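Local coordinates for protein pngf-ii (PDB 4R4X) that probably removes N-linked glycans from glycoproteins, hydrolysing the bond that joins the sugar chain to asparagine, at residues S183-I188 / S365-Q370; P189-E194 / I360-S365; T231-L236 / R329-E334; T248-I253 / F296-R301; L335-S340 / V374-V379. One frame throughout, in Å; residues are numbered along the deposited sequence.

Contacts 1, 2 and 3 lie in one four-stranded antiparallel sheet: contacts 1 and 2 pair strands 186-196 and 358-367, their centres about 16 Å apart, and contact 3 pairs 231-240 with 326-331. Contact 4 joins strands 248-253 and 297-303 of the nine-stranded sheet, its centre about 12 Å from that of contact 3, with M300 and V251 against V234 and L236. Contact 5 sets helix 336-339 on strand 378-384, an outermost strand of the nine-stranded sheet. Along the chain contact 4 is nested inside 3, 3 inside 2 and 2 inside 1, whereas contact 5 alternates with 1 and 2 and brings the helix after strand 326-331 against the edge strand 378-384.

Contact 1: residues S183-I188 / S365-Q370; sequences SRFITI and SIHPDQ
Antiparallel strand pairing joins I186 to I366 at the start of strand 186-196, an outer strand of the four-stranded sheet, and just before it the rings of F185 and H367 meet. The two isoleucines form a hydrogen-bonded pair: I186 N reaches I366 O at 3.0 Å with an N-H...O angle of 174°, and I366 N returns a bond to I186 O at 2.8 Å. On one side of the sheet I366 CD1 packs on I188 CG1 at 4.0 Å and, less closely, on I186 CG2. This sheet is probably one wall of the jelly roll known from PNGase F, entered here by the chain leaving helix 173-182. F185 CG sits between its own backbone N and carbonyl carbon (chi1 64°), and the ring lies alongside the imidazole of H367. Their planes are 23° apart and slid past one another, with centroids 4.8 Å apart; H367 CE1 lies over one face of the phenyl, 3.5 Å from F185 CD2. A hydrogen bond of 2.7 Å between H367 NE2 and S365 OG helps to set the rotation of the imidazole, and R329 NH2 also bonds that hydroxyl. Beyond the strand, P368 CG touches R184 O at 3.6 Å.

Contact 2: residues P189-E194 / I360-S365; sequences PVFENE and ISLELS
Segments P189-E194 and I360-S365 run antiparallel, their strand axes at 157°, but the pairing slips by one residue twice. V190 and F191 both face L362 in a classic bulge: L362 O accepts from V190 N at 3.0 Å and from F191 N at 2.9 Å, while L362 N bonds back to F191 O. Further on, N193 and E194 face I360 in a G1 bulge, where E194 N meets I360 O at 2.7 Å. The hydroxyl of S361 helps hold this corner, since N193 N points at S361 OG over 3.1 Å in a nearly straight bond (177°); a water bridges the same OG to N193 OD1. On the other side of the sheet, V190 CG1 stands 3.7 Å above the centre of the F191 ring. L362 CD2 lies beside both, 3.9 Å from V190 CG1 and 3.8 Å from F191 CD2. With I346 and I217 of the facing sheet touching V190 and F191 respectively, this is the apolar filling of a beta sandwich, consistent with the N-terminal jelly roll of PNGase F.

Contact 3: residues T231-L236 / R329-E334; sequences TIFVEL and RQDITE
The phenyl ring of F233 carries D331 on one face: D331 CA stands 3.6 Å above the ring plane, offset toward the rim, and makes a CH-pi contact. The D331 carboxylate is stacked on the ring at 23°, and T231 OG1, itself bonded to D369, lies at the ring edge in its plane. F233 CD2 in turn lies over one face of the R329 guanidinium, with the two planes 49° apart. These groups project from an antiparallel strand pair in the four-stranded sheet, part of a probable jelly roll like that of PNGase F. R329 is extended from CG to NE, running past F233 CB to S365, whose OG is hydrogen-bonded to R329 NH2; E235 offers opposite charge nearby, but E235 OE2 is 4.5 Å from R329 NE and well out of the guanidinium plane. V234 and Q330 form the hydrogen-bonded pair. On the reverse side I332 CG1 meets I232 CG2 at 3.8 Å, the side chains at about a right angle, and I332 CG2 touches V234 CG1 at 4.0 Å. The strand ends in an Asx turn: D331 OD1 accepts from T333 N at 3.0 Å and T333 OG1 at 2.7 Å, and that hydroxyl oxygen receives I232 N at 3.1 Å.

Contact 4: residues T248-I253 / F296-R301; sequences TGDVFI and FIELMR
A buried salt-bridge network, D250 with E298 and R301, marks this antiparallel pairing within the nine-stranded sheet; the pairing is broken by a classic beta bulge where L299 and M300 both face V251. V251 O accepts from M300 N at 3.2 Å and weakly from L299 N, whereas V251 N bonds to M300 O. The bulge turns L299 toward the other strand, and its CD1 packs 3.8 Å from I253 CG2 and 4.0 Å from V251 CG1. F296 CD1 presses on F252 CB at 3.4 Å, the two rings oblique with planes at 63°; D250 OD2 lies at the F296 ring edge. R301, bent at chi2 and chi3, grips E298 side-on: R301 NH2 donates to the syn lone pair of E298 OE1 at 2.8 Å, and NE meets OE2 at 2.9 Å from above the carboxylate plane. S531 OG and T386 OG1 also bond the E298 carboxylate. D250 adds a long salt bridge, OD1 to R301 NE at 3.8 Å. The two carboxylates are turned 79° against each other, D250 OD2 lying 2.7 Å from E298 OE2.

Contact 5: residues L335-S340 / V374-V379; sequences LRPQLS and VNNNFV
The pyrrolidine ring of P337 meets the backbone of N377 and the side chain of V379. Its CG lies 3.7 Å from N377 C and 3.8 Å from N376 O, while P337 CB is 3.8 Å from N377 O. V379 has CG1 anti to its backbone N (chi1 175°) and CG2 anti to its carbonyl carbon, which divides its contacts. CG2 faces proline, 3.9 Å from P337 CG, whereas CG1 reaches Q338 CB at 4.1 Å and L335 CD2 at 4.2 Å. All three partners meet V379 at about a right angle. L335 starts away from the strand, its CG anti to the carbonyl carbon, and then brings CD2 back to valine. The polar ends find other partners: R336 NH1 bonds I226 O, and N377 OD1 accepts from E538 N. Within the sheet, N377 and F378 both pair with G536 of strand 527-537 in a classic beta bulge. The contact is thus a one-turn helix lying by its proline against an outermost strand of the nine-stranded sheet, in a beta sandwich consistent with the PNGase F fold.

Contact 1: residues S183-I188 / S365-Q370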
# COMPACT_ATOMS: atom_id res chain seq x y z
N SER A 183 -9.12 -10.19 1.01
CA SER A 183 -9.32 -11.10 -0.11
C SER A 183 -9.40 -10.37 -1.47
O SER A 183 -9.33 -10.99 -2.54
CB SER A 183 -10.59 -11.95 0.10
OG SER A 183 -11.77 -11.22 -0.21
N ARG A 184 -9.53 -9.04 -1.43
CA ARG A 184 -9.69 -8.26 -2.65
C ARG A 184 -8.36 -7.94 -3.33
O ARG A 184 -8.35 -7.42 -4.44
CB ARG A 184 -10.44 -6.97 -2.34
CG ARG A 184 -11.80 -7.16 -1.73
CD ARG A 184 -12.53 -5.85 -1.58
NE ARG A 184 -13.88 -6.01 -1.03
CZ ARG A 184 -14.98 -6.30 -1.73
NH1 ARG A 184 -14.94 -6.51 -3.04
NH2 ARG A 184 -16.13 -6.42 -1.10
N PHE A 185 -7.25 -8.19 -2.66
CA PHE A 185 -5.96 -7.82 -3.22
C PHE A 185 -4.91 -8.76 -2.70
O PHE A 185 -5.20 -9.61 -1.86
CB PHE A 185 -5.61 -6.36 -2.92
CG PHE A 185 -5.44 -6.05 -1.46
CD1 PHE A 185 -6.54 -5.81 -0.64
CD2 PHE A 185 -4.17 -6.01 -0.89
CE1 PHE A 185 -6.37 -5.52 0.71
CE2 PHE A 185 -4.01 -5.73 0.47
CZ PHE A 185 -5.11 -5.48 1.26
N ILE A 186 -3.69 -8.60 -3.19
CA ILE A 186 -2.59 -9.48 -2.82
C ILE A 186 -1.63 -8.76 -1.88
O ILE A 186 -1.12 -7.69 -2.21
CB ILE A 186 -1.82 -9.92 -4.05
CG1 ILE A 186 -2.74 -10.74 -4.97
CG2 ILE A 186 -0.59 -10.73 -3.67
CD1 ILE A 186 -2.22 -10.90 -6.38
N THR A 187 -1.34 -9.39 -0.74
CA THR A 187 -0.33 -8.90 0.20
C THR A 187 0.87 -9.80 0.09
O THR A 187 0.72 -11.03 0.12
CB THR A 187 -0.86 -8.87 1.64
OG1 THR A 187 -1.95 -7.96 1.70
CG2 THR A 187 0.20 -8.40 2.63
N ILE A 188 2.03 -9.20 -0.08
CA ILE A 188 3.30 -9.88 -0.02
C ILE A 188 4.03 -9.53 1.28
O ILE A 188 4.64 -8.45 1.37
CB ILE A 188 4.19 -9.49 -1.21
CG1 ILE A 188 3.46 -9.68 -2.54
CG2 ILE A 188 5.50 -10.28 -1.17
CD1 ILE A 188 3.21 -11.13 -2.91
N SER A 365 1.79 -4.62 -1.47
CA SER A 365 0.44 -4.98 -1.89
C SER A 365 0.26 -4.69 -3.38
O SER A 365 0.76 -3.67 -3.92
CB SER A 365 -0.62 -4.24 -1.08
OG SER A 365 -0.55 -2.85 -1.25
N ILE A 366 -0.45 -5.61 -4.03
CA ILE A 366 -0.74 -5.56 -5.46
C ILE A 366 -2.25 -5.56 -5.64
O ILE A 366 -2.96 -6.45 -5.14
CB ILE A 366 -0.12 -6.75 -6.21
CG1 ILE A 366 1.36 -6.88 -5.89
CG2 ILE A 366 -0.36 -6.60 -7.72
CD1 ILE A 366 1.88 -8.29 -5.99
N HIS A 367 -2.73 -4.54 -6.35
CA HIS A 367 -4.15 -4.27 -6.46
C HIS A 367 -4.61 -4.43 -7.92
O HIS A 367 -3.92 -3.94 -8.83
CB HIS A 367 -4.46 -2.88 -5.91
CG HIS A 367 -3.98 -2.70 -4.51
ND1 HIS A 367 -4.77 -2.96 -3.41
CD2 HIS A 367 -2.76 -2.38 -4.03
CE1 HIS A 367 -4.07 -2.77 -2.31
NE2 HIS A 367 -2.84 -2.43 -2.66
N PRO A 368 -5.75 -5.12 -8.13
CA PRO A 368 -6.27 -5.56 -9.44
C PRO A 368 -6.91 -4.43 -10.26
O PRO A 368 -8.03 -4.55 -10.75
CB PRO A 368 -7.33 -6.62 -9.05
CG PRO A 368 -7.84 -6.13 -7.74
CD PRO A 368 -6.62 -5.62 -7.03
N ASP A 369 -6.18 -3.34 -10.42
CA ASP A 369 -6.66 -2.19 -11.13
C ASP A 369 -6.41 -2.37 -12.64
O ASP A 369 -5.76 -3.31 -13.07
CB ASP A 369 -5.89 -0.96 -10.62
CG ASP A 369 -6.32 -0.54 -9.25
OD1 ASP A 369 -7.53 -0.68 -8.95
OD2 ASP A 369 -5.47 -0.05 -8.47
N GLN A 370 -6.91 -1.42 -13.42
CA GLN A 370 -6.64 -1.35 -14.86
C GLN A 370 -6.29 0.11 -15.19
O GLN A 370 -6.84 0.71 -16.10
CB GLN A 370 -7.85 -1.85 -15.67
CG GLN A 370 -8.36 -3.25 -15.27
CD GLN A 370 -9.79 -3.58 -15.73
OE1 GLN A 370 -10.68 -2.72 -15.75
NE2 GLN A 370 -10.02 -4.84 -16.08

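Contact 2: residues P189-E194 / I360-S365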
# COMPACT_ATOMS: atom_id res chain seq x y z
N PRO A 189 4.00 -10.44 2.27
CA PRO A 189 4.69 -10.17 3.53
C PRO A 189 6.19 -10.19 3.34
O PRO A 189 6.71 -11.04 2.59
CB PRO A 189 4.24 -11.32 4.46
CG PRO A 189 3.33 -12.19 3.66
CD PRO A 189 3.43 -11.80 2.22
N VAL A 190 6.89 -9.26 3.98
CA VAL A 190 8.34 -9.25 3.95
C VAL A 190 8.91 -9.36 5.36
O VAL A 190 9.56 -10.36 5.66
CB VAL A 190 8.88 -7.98 3.25
CG1 VAL A 190 10.39 -8.06 3.10
CG2 VAL A 190 8.24 -7.82 1.89
N PHE A 191 8.67 -8.35 6.20
CA PHE A 191 9.19 -8.35 7.59
C PHE A 191 8.08 -8.09 8.58
O PHE A 191 7.14 -7.32 8.31
CB PHE A 191 10.31 -7.32 7.83
CG PHE A 191 11.51 -7.48 6.94
CD1 PHE A 191 12.25 -8.65 6.91
CD2 PHE A 191 11.94 -6.43 6.14
CE1 PHE A 191 13.35 -8.79 6.10
CE2 PHE A 191 13.02 -6.56 5.30
CZ PHE A 191 13.74 -7.75 5.28
N GLU A 192 8.17 -8.75 9.74
CA GLU A 192 7.23 -8.52 10.83
C GLU A 192 7.99 -8.36 12.15
O GLU A 192 8.73 -9.26 12.54
CB GLU A 192 6.24 -9.68 10.95
CG GLU A 192 5.18 -9.44 12.00
CD GLU A 192 3.97 -10.36 11.86
OE1 GLU A 192 2.86 -9.94 12.28
OE2 GLU A 192 4.12 -11.48 11.32
N ASN A 193 7.83 -7.20 12.78
CA ASN A 193 8.52 -6.84 14.00
C ASN A 193 10.01 -7.23 14.00
O ASN A 193 10.47 -7.88 14.91
CB ASN A 193 7.80 -7.47 15.20
CG ASN A 193 6.33 -7.04 15.27
OD1 ASN A 193 5.98 -5.89 14.99
ND2 ASN A 193 5.46 -7.97 15.64
N GLU A 194 10.74 -6.80 12.98
CA GLU A 194 12.17 -7.10 12.84
C GLU A 194 13.03 -5.98 13.38
O GLU A 194 12.86 -4.83 13.01
CB GLU A 194 12.59 -7.27 11.37
CG GLU A 194 12.44 -8.64 10.76
CD GLU A 194 12.93 -9.80 11.61
OE1 GLU A 194 12.12 -10.76 11.73
OE2 GLU A 194 14.07 -9.78 12.12
N ILE A 360 10.83 -2.76 12.73
CA ILE A 360 9.92 -2.51 11.62
C ILE A 360 9.10 -3.73 11.18
O ILE A 360 9.43 -4.89 11.52
CB ILE A 360 10.66 -1.97 10.36
CG1 ILE A 360 11.41 -3.10 9.67
CG2 ILE A 360 11.59 -0.84 10.73
CD1 ILE A 360 11.90 -2.78 8.28
N SER A 361 8.03 -3.42 10.45
CA SER A 361 7.29 -4.36 9.63
C SER A 361 7.26 -3.81 8.22
O SER A 361 7.32 -2.59 8.04
CB SER A 361 5.87 -4.57 10.16
OG SER A 361 5.94 -5.11 11.49
N LEU A 362 7.18 -4.69 7.24
CA LEU A 362 7.18 -4.31 5.84
C LEU A 362 6.41 -5.32 4.99
O LEU A 362 6.61 -6.54 5.14
CB LEU A 362 8.62 -4.25 5.34
CG LEU A 362 8.83 -3.93 3.87
CD1 LEU A 362 8.43 -2.49 3.63
CD2 LEU A 362 10.29 -4.18 3.50
N GLU A 363 5.57 -4.80 4.09
CA GLU A 363 4.86 -5.62 3.12
C GLU A 363 4.68 -4.85 1.81
O GLU A 363 4.80 -3.61 1.77
CB GLU A 363 3.51 -6.10 3.68
CG GLU A 363 2.47 -4.99 3.89
CD GLU A 363 1.20 -5.46 4.59
OE1 GLU A 363 0.11 -4.98 4.20
OE2 GLU A 363 1.28 -6.30 5.51
N LEU A 364 4.43 -5.59 0.75
CA LEU A 364 3.97 -5.07 -0.52
C LEU A 364 2.52 -5.44 -0.74
O LEU A 364 2.05 -6.48 -0.24
CB LEU A 364 4.80 -5.66 -1.66
CG LEU A 364 6.32 -5.60 -1.62
CD1 LEU A 364 6.91 -6.22 -2.88
CD2 LEU A 364 6.80 -4.17 -1.49
N SER A 365 1.79 -4.62 -1.47
CA SER A 365 0.44 -4.98 -1.89
C SER A 365 0.26 -4.69 -3.38
O SER A 365 0.76 -3.67 -3.92
CB SER A 365 -0.62 -4.24 -1.08
OG SER A 365 -0.55 -2.85 -1.25
O HOH W 1 6.93 -3.35 13.80

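Contact 3: residues T231-L236 / R329-E334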
# COMPACT_ATOMS: atom_id res chain seq x y z
N THR A 231 -1.91 -1.83 -9.64
CA THR A 231 -1.11 -0.90 -8.87
C THR A 231 -0.38 -1.64 -7.76
O THR A 231 -0.78 -2.76 -7.35
CB THR A 231 -1.94 0.26 -8.31
OG1 THR A 231 -3.03 -0.24 -7.52
CG2 THR A 231 -2.47 1.12 -9.42
N ILE A 232 0.72 -1.03 -7.32
CA ILE A 232 1.62 -1.64 -6.35
C ILE A 232 2.04 -0.61 -5.31
O ILE A 232 2.45 0.51 -5.66
CB ILE A 232 2.91 -2.18 -6.99
CG1 ILE A 232 2.65 -2.97 -8.27
CG2 ILE A 232 3.63 -3.06 -5.99
CD1 ILE A 232 3.89 -3.17 -9.11
N PHE A 233 1.95 -1.00 -4.05
CA PHE A 233 2.31 -0.14 -2.95
C PHE A 233 3.22 -0.91 -1.99
O PHE A 233 3.17 -2.15 -1.90
CB PHE A 233 1.06 0.30 -2.15
CG PHE A 233 0.18 1.29 -2.85
CD1 PHE A 233 -0.63 0.90 -3.88
CD2 PHE A 233 0.13 2.62 -2.42
CE1 PHE A 233 -1.46 1.82 -4.51
CE2 PHE A 233 -0.69 3.55 -3.06
CZ PHE A 233 -1.48 3.14 -4.11
N VAL A 234 4.07 -0.17 -1.28
CA VAL A 234 4.92 -0.73 -0.26
C VAL A 234 4.60 -0.01 1.02
O VAL A 234 4.51 1.22 1.02
CB VAL A 234 6.42 -0.60 -0.61
CG1 VAL A 234 6.83 0.84 -0.91
CG2 VAL A 234 7.27 -1.20 0.49
N GLU A 235 4.43 -0.78 2.10
CA GLU A 235 4.08 -0.22 3.42
C GLU A 235 5.01 -0.68 4.54
O GLU A 235 5.20 -1.88 4.76
CB GLU A 235 2.64 -0.55 3.80
CG GLU A 235 2.17 0.18 5.07
CD GLU A 235 0.67 0.03 5.30
OE1 GLU A 235 -0.00 1.01 5.67
OE2 GLU A 235 0.15 -1.09 5.13
N LEU A 236 5.57 0.29 5.25
CA LEU A 236 6.48 0.05 6.34
C LEU A 236 5.93 0.70 7.60
O LEU A 236 5.37 1.82 7.55
CB LEU A 236 7.86 0.65 6.01
CG LEU A 236 8.92 0.38 7.10
CD1 LEU A 236 10.25 -0.05 6.52
CD2 LEU A 236 9.10 1.58 7.99
N ARG A 329 3.86 4.66 3.53
CA ARG A 329 3.36 3.88 2.42
C ARG A 329 3.55 4.66 1.13
O ARG A 329 3.09 5.81 1.01
CB ARG A 329 1.89 3.49 2.62
CG ARG A 329 1.37 2.45 1.62
CD ARG A 329 -0.08 2.05 1.90
NE ARG A 329 -0.51 0.84 1.17
CZ ARG A 329 -1.77 0.47 0.98
NH1 ARG A 329 -2.78 1.21 1.43
NH2 ARG A 329 -2.06 -0.66 0.32
N GLN A 330 4.19 4.01 0.16
CA GLN A 330 4.46 4.61 -1.13
C GLN A 330 3.91 3.77 -2.30
O GLN A 330 4.04 2.53 -2.32
CB GLN A 330 5.96 4.75 -1.32
CG GLN A 330 6.33 5.44 -2.65
CD GLN A 330 7.67 6.11 -2.65
OE1 GLN A 330 8.46 6.03 -3.62
NE2 GLN A 330 7.96 6.77 -1.59
N ASP A 331 3.32 4.46 -3.25
CA ASP A 331 2.88 3.90 -4.54
C ASP A 331 4.14 3.66 -5.36
O ASP A 331 4.92 4.58 -5.58
CB ASP A 331 1.97 4.92 -5.19
CG ASP A 331 1.39 4.48 -6.54
OD1 ASP A 331 1.85 3.47 -7.14
OD2 ASP A 331 0.48 5.20 -7.00
N ILE A 332 4.37 2.43 -5.78
CA ILE A 332 5.54 2.09 -6.58
C ILE A 332 5.15 1.43 -7.92
O ILE A 332 5.93 0.66 -8.49
CB ILE A 332 6.50 1.17 -5.80
CG1 ILE A 332 5.77 -0.02 -5.18
CG2 ILE A 332 7.23 1.93 -4.71
CD1 ILE A 332 6.73 -1.07 -4.65
N THR A 333 3.99 1.80 -8.44
CA THR A 333 3.38 1.19 -9.66
C THR A 333 4.32 1.24 -10.86
O THR A 333 4.43 0.27 -11.62
CB THR A 333 2.02 1.87 -9.97
OG1 THR A 333 1.11 1.61 -8.89
CG2 THR A 333 1.41 1.38 -11.29
N GLU A 334 5.07 2.34 -10.99
CA GLU A 334 6.06 2.48 -12.07
C GLU A 334 7.25 1.49 -12.04
O GLU A 334 7.97 1.36 -13.04
CB GLU A 334 6.57 3.95 -12.14
CG GLU A 334 7.68 4.34 -11.16
CD GLU A 334 7.20 4.70 -9.75
OE1 GLU A 334 6.06 4.35 -9.38
OE2 GLU A 334 7.97 5.34 -9.01

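Contact 4: residues T248-I253 / F296-R301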
# COMPACT_ATOMS: atom_id res chain seq x y z
N THR A 248 18.33 8.04 8.56
CA THR A 248 18.08 7.79 7.17
C THR A 248 17.70 6.33 7.03
O THR A 248 18.36 5.44 7.61
CB THR A 248 19.34 8.07 6.34
OG1 THR A 248 19.75 9.44 6.56
CG2 THR A 248 19.08 7.85 4.87
N GLY A 249 16.60 6.12 6.32
CA GLY A 249 16.07 4.82 5.98
C GLY A 249 15.81 4.63 4.48
O GLY A 249 15.57 5.58 3.72
N ASP A 250 15.87 3.37 4.06
CA ASP A 250 15.51 2.99 2.70
C ASP A 250 14.88 1.62 2.75
O ASP A 250 15.34 0.74 3.48
CB ASP A 250 16.76 2.86 1.81
CG ASP A 250 16.94 4.00 0.82
OD1 ASP A 250 16.02 4.81 0.59
OD2 ASP A 250 18.04 4.07 0.24
N VAL A 251 13.85 1.44 1.94
CA VAL A 251 13.40 0.13 1.50
C VAL A 251 13.89 0.04 0.07
O VAL A 251 13.65 0.94 -0.75
CB VAL A 251 11.89 -0.02 1.56
CG1 VAL A 251 11.46 -1.40 1.08
CG2 VAL A 251 11.39 0.25 2.97
N PHE A 252 14.63 -1.03 -0.21
CA PHE A 252 15.34 -1.16 -1.47
C PHE A 252 15.18 -2.55 -2.04
O PHE A 252 14.83 -3.50 -1.32
CB PHE A 252 16.83 -0.82 -1.32
CG PHE A 252 17.59 -1.73 -0.38
CD1 PHE A 252 17.66 -1.46 0.97
CD2 PHE A 252 18.25 -2.86 -0.87
CE1 PHE A 252 18.36 -2.30 1.84
CE2 PHE A 252 18.96 -3.69 -0.02
CZ PHE A 252 19.00 -3.42 1.35
N ILE A 253 15.37 -2.65 -3.34
CA ILE A 253 15.52 -3.92 -4.03
C ILE A 253 16.86 -3.92 -4.75
O ILE A 253 17.46 -2.86 -5.01
CB ILE A 253 14.36 -4.24 -5.01
CG1 ILE A 253 14.24 -3.17 -6.09
CG2 ILE A 253 13.03 -4.36 -4.26
CD1 ILE A 253 13.26 -3.49 -7.20
N PHE A 296 21.60 -0.32 -6.61
CA PHE A 296 20.31 -0.74 -6.07
C PHE A 296 19.21 0.31 -6.35
O PHE A 296 19.50 1.48 -6.67
CB PHE A 296 20.39 -1.13 -4.59
CG PHE A 296 20.52 0.01 -3.63
CD1 PHE A 296 19.39 0.60 -3.08
CD2 PHE A 296 21.77 0.47 -3.24
CE1 PHE A 296 19.51 1.64 -2.18
CE2 PHE A 296 21.90 1.51 -2.32
CZ PHE A 296 20.76 2.10 -1.78
N ILE A 297 17.96 -0.14 -6.26
CA ILE A 297 16.78 0.72 -6.43
C ILE A 297 16.14 0.96 -5.07
O ILE A 297 15.83 -0.02 -4.33
CB ILE A 297 15.80 0.08 -7.40
CG1 ILE A 297 16.40 0.13 -8.81
CG2 ILE A 297 14.41 0.75 -7.40
CD1 ILE A 297 15.58 -0.60 -9.82
N GLU A 298 15.92 2.23 -4.77
CA GLU A 298 15.15 2.65 -3.58
C GLU A 298 13.65 2.56 -3.85
O GLU A 298 13.11 3.35 -4.65
CB GLU A 298 15.48 4.10 -3.21
CG GLU A 298 16.92 4.33 -2.95
CD GLU A 298 17.24 5.77 -2.60
OE1 GLU A 298 16.77 6.69 -3.31
OE2 GLU A 298 17.98 5.97 -1.63
N LEU A 299 12.96 1.61 -3.25
CA LEU A 299 11.49 1.61 -3.34
C LEU A 299 10.91 2.83 -2.62
O LEU A 299 9.98 3.45 -3.12
CB LEU A 299 10.87 0.35 -2.73
CG LEU A 299 11.25 -1.00 -3.33
CD1 LEU A 299 10.33 -2.08 -2.74
CD2 LEU A 299 11.14 -0.96 -4.86
N MSE A 300 11.47 3.17 -1.47
CA MSE A 300 10.95 4.22 -0.58
C MSE A 300 12.10 4.75 0.24
O MSE A 300 12.76 3.98 0.92
CB MSE A 300 9.88 3.65 0.38
CG MSE A 300 9.38 4.66 1.43
SE MSE A 300 8.80 3.78 3.11
CE MSE A 300 7.87 2.21 2.36
N ARG A 301 12.35 6.06 0.17
CA ARG A 301 13.31 6.73 1.03
C ARG A 301 12.51 7.39 2.14
O ARG A 301 11.52 8.10 1.87
CB ARG A 301 14.12 7.77 0.24
CG ARG A 301 14.98 8.71 1.09
CD ARG A 301 16.48 8.45 1.05
NE ARG A 301 17.03 8.35 -0.31
CZ ARG A 301 17.52 9.33 -1.07
NH1 ARG A 301 17.55 10.59 -0.67
NH2 ARG A 301 17.96 9.03 -2.30

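Contact 5: residues L335-S340 / V374-V379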
# COMPACT_ATOMS: atom_id res chain seq x y z
N LEU A 335 7.48 0.81 -10.92
CA LEU A 335 8.56 -0.19 -10.85
C LEU A 335 8.09 -1.61 -11.16
O LEU A 335 8.87 -2.57 -11.05
CB LEU A 335 9.24 -0.14 -9.46
CG LEU A 335 9.85 1.22 -9.09
CD1 LEU A 335 10.38 1.22 -7.66
CD2 LEU A 335 10.95 1.57 -10.09
N ARG A 336 6.83 -1.73 -11.55
CA ARG A 336 6.24 -3.00 -11.95
C ARG A 336 7.15 -3.85 -12.87
O ARG A 336 7.35 -5.02 -12.60
CB ARG A 336 4.86 -2.76 -12.59
CG ARG A 336 4.12 -4.06 -12.93
CD ARG A 336 2.91 -3.83 -13.84
NE ARG A 336 3.36 -3.34 -15.14
CZ ARG A 336 3.93 -4.11 -16.07
NH1 ARG A 336 4.09 -5.42 -15.88
NH2 ARG A 336 4.33 -3.55 -17.19
N PRO A 337 7.74 -3.25 -13.93
CA PRO A 337 8.61 -4.04 -14.82
C PRO A 337 9.83 -4.67 -14.14
O PRO A 337 10.29 -5.70 -14.59
CB PRO A 337 9.05 -3.03 -15.88
CG PRO A 337 7.97 -1.99 -15.87
CD PRO A 337 7.58 -1.87 -14.41
N GLN A 338 10.32 -4.06 -13.07
CA GLN A 338 11.45 -4.59 -12.33
C GLN A 338 11.00 -5.63 -11.30
O GLN A 338 11.80 -6.46 -10.89
CB GLN A 338 12.22 -3.43 -11.67
CG GLN A 338 13.50 -3.78 -10.92
CD GLN A 338 14.62 -4.26 -11.83
OE1 GLN A 338 15.33 -5.22 -11.51
NE2 GLN A 338 14.78 -3.61 -12.96
N LEU A 339 9.73 -5.60 -10.89
CA LEU A 339 9.22 -6.51 -9.84
C LEU A 339 8.48 -7.73 -10.35
O LEU A 339 8.54 -8.79 -9.74
CB LEU A 339 8.27 -5.75 -8.92
CG LEU A 339 8.87 -4.59 -8.11
CD1 LEU A 339 7.73 -3.70 -7.61
CD2 LEU A 339 9.69 -5.11 -6.96
N SER A 340 7.76 -7.58 -11.47
CA SER A 340 6.80 -8.58 -11.91
C SER A 340 7.46 -9.94 -12.14
O SER A 340 8.48 -10.04 -12.84
CB SER A 340 6.11 -8.12 -13.21
OG SER A 340 5.05 -9.00 -13.54
N VAL A 374 0.11 5.34 -15.61
CA VAL A 374 1.52 4.98 -15.53
C VAL A 374 1.79 3.84 -16.50
O VAL A 374 1.35 2.70 -16.27
CB VAL A 374 1.88 4.55 -14.08
CG1 VAL A 374 3.31 4.07 -14.00
CG2 VAL A 374 1.61 5.71 -13.14
N ASN A 375 2.45 4.15 -17.62
CA ASN A 375 2.49 3.26 -18.77
C ASN A 375 3.89 2.80 -19.20
O ASN A 375 4.04 2.23 -20.29
CB ASN A 375 1.79 3.93 -19.95
CG ASN A 375 0.35 4.22 -19.65
OD1 ASN A 375 -0.41 3.31 -19.37
ND2 ASN A 375 -0.03 5.49 -19.70
N ASN A 376 4.90 3.03 -18.37
CA ASN A 376 6.26 2.59 -18.70
C ASN A 376 6.36 1.08 -18.64
O ASN A 376 5.76 0.47 -17.77
CB ASN A 376 7.31 3.25 -17.83
CG ASN A 376 7.21 2.86 -16.36
OD1 ASN A 376 8.10 2.18 -15.80
ND2 ASN A 376 6.15 3.29 -15.73
N ASN A 377 7.08 0.47 -19.59
CA ASN A 377 7.36 -0.97 -19.55
C ASN A 377 8.84 -1.24 -19.43
O ASN A 377 9.29 -2.38 -19.61
CB ASN A 377 6.77 -1.70 -20.76
CG ASN A 377 7.21 -1.09 -22.08
OD1 ASN A 377 8.18 -0.35 -22.14
ND2 ASN A 377 6.50 -1.41 -23.15
N PHE A 378 9.60 -0.19 -19.12
CA PHE A 378 11.05 -0.20 -19.05
C PHE A 378 11.49 0.52 -17.79
O PHE A 378 10.96 1.59 -17.46
CB PHE A 378 11.62 0.52 -20.28
CG PHE A 378 13.12 0.62 -20.30
CD1 PHE A 378 13.77 1.70 -19.73
CD2 PHE A 378 13.89 -0.36 -20.94
CE1 PHE A 378 15.15 1.81 -19.77
CE2 PHE A 378 15.27 -0.26 -20.96
CZ PHE A 378 15.90 0.84 -20.39
N VAL A 379 12.44 -0.09 -17.08
CA VAL A 379 13.07 0.43 -15.86
C VAL A 379 14.56 0.12 -15.91
O VAL A 379 14.93 -1.03 -16.11
CB VAL A 379 12.47 -0.23 -14.60
CG1 VAL A 379 13.19 0.22 -13.35
CG2 VAL A 379 10.98 0.09 -14.48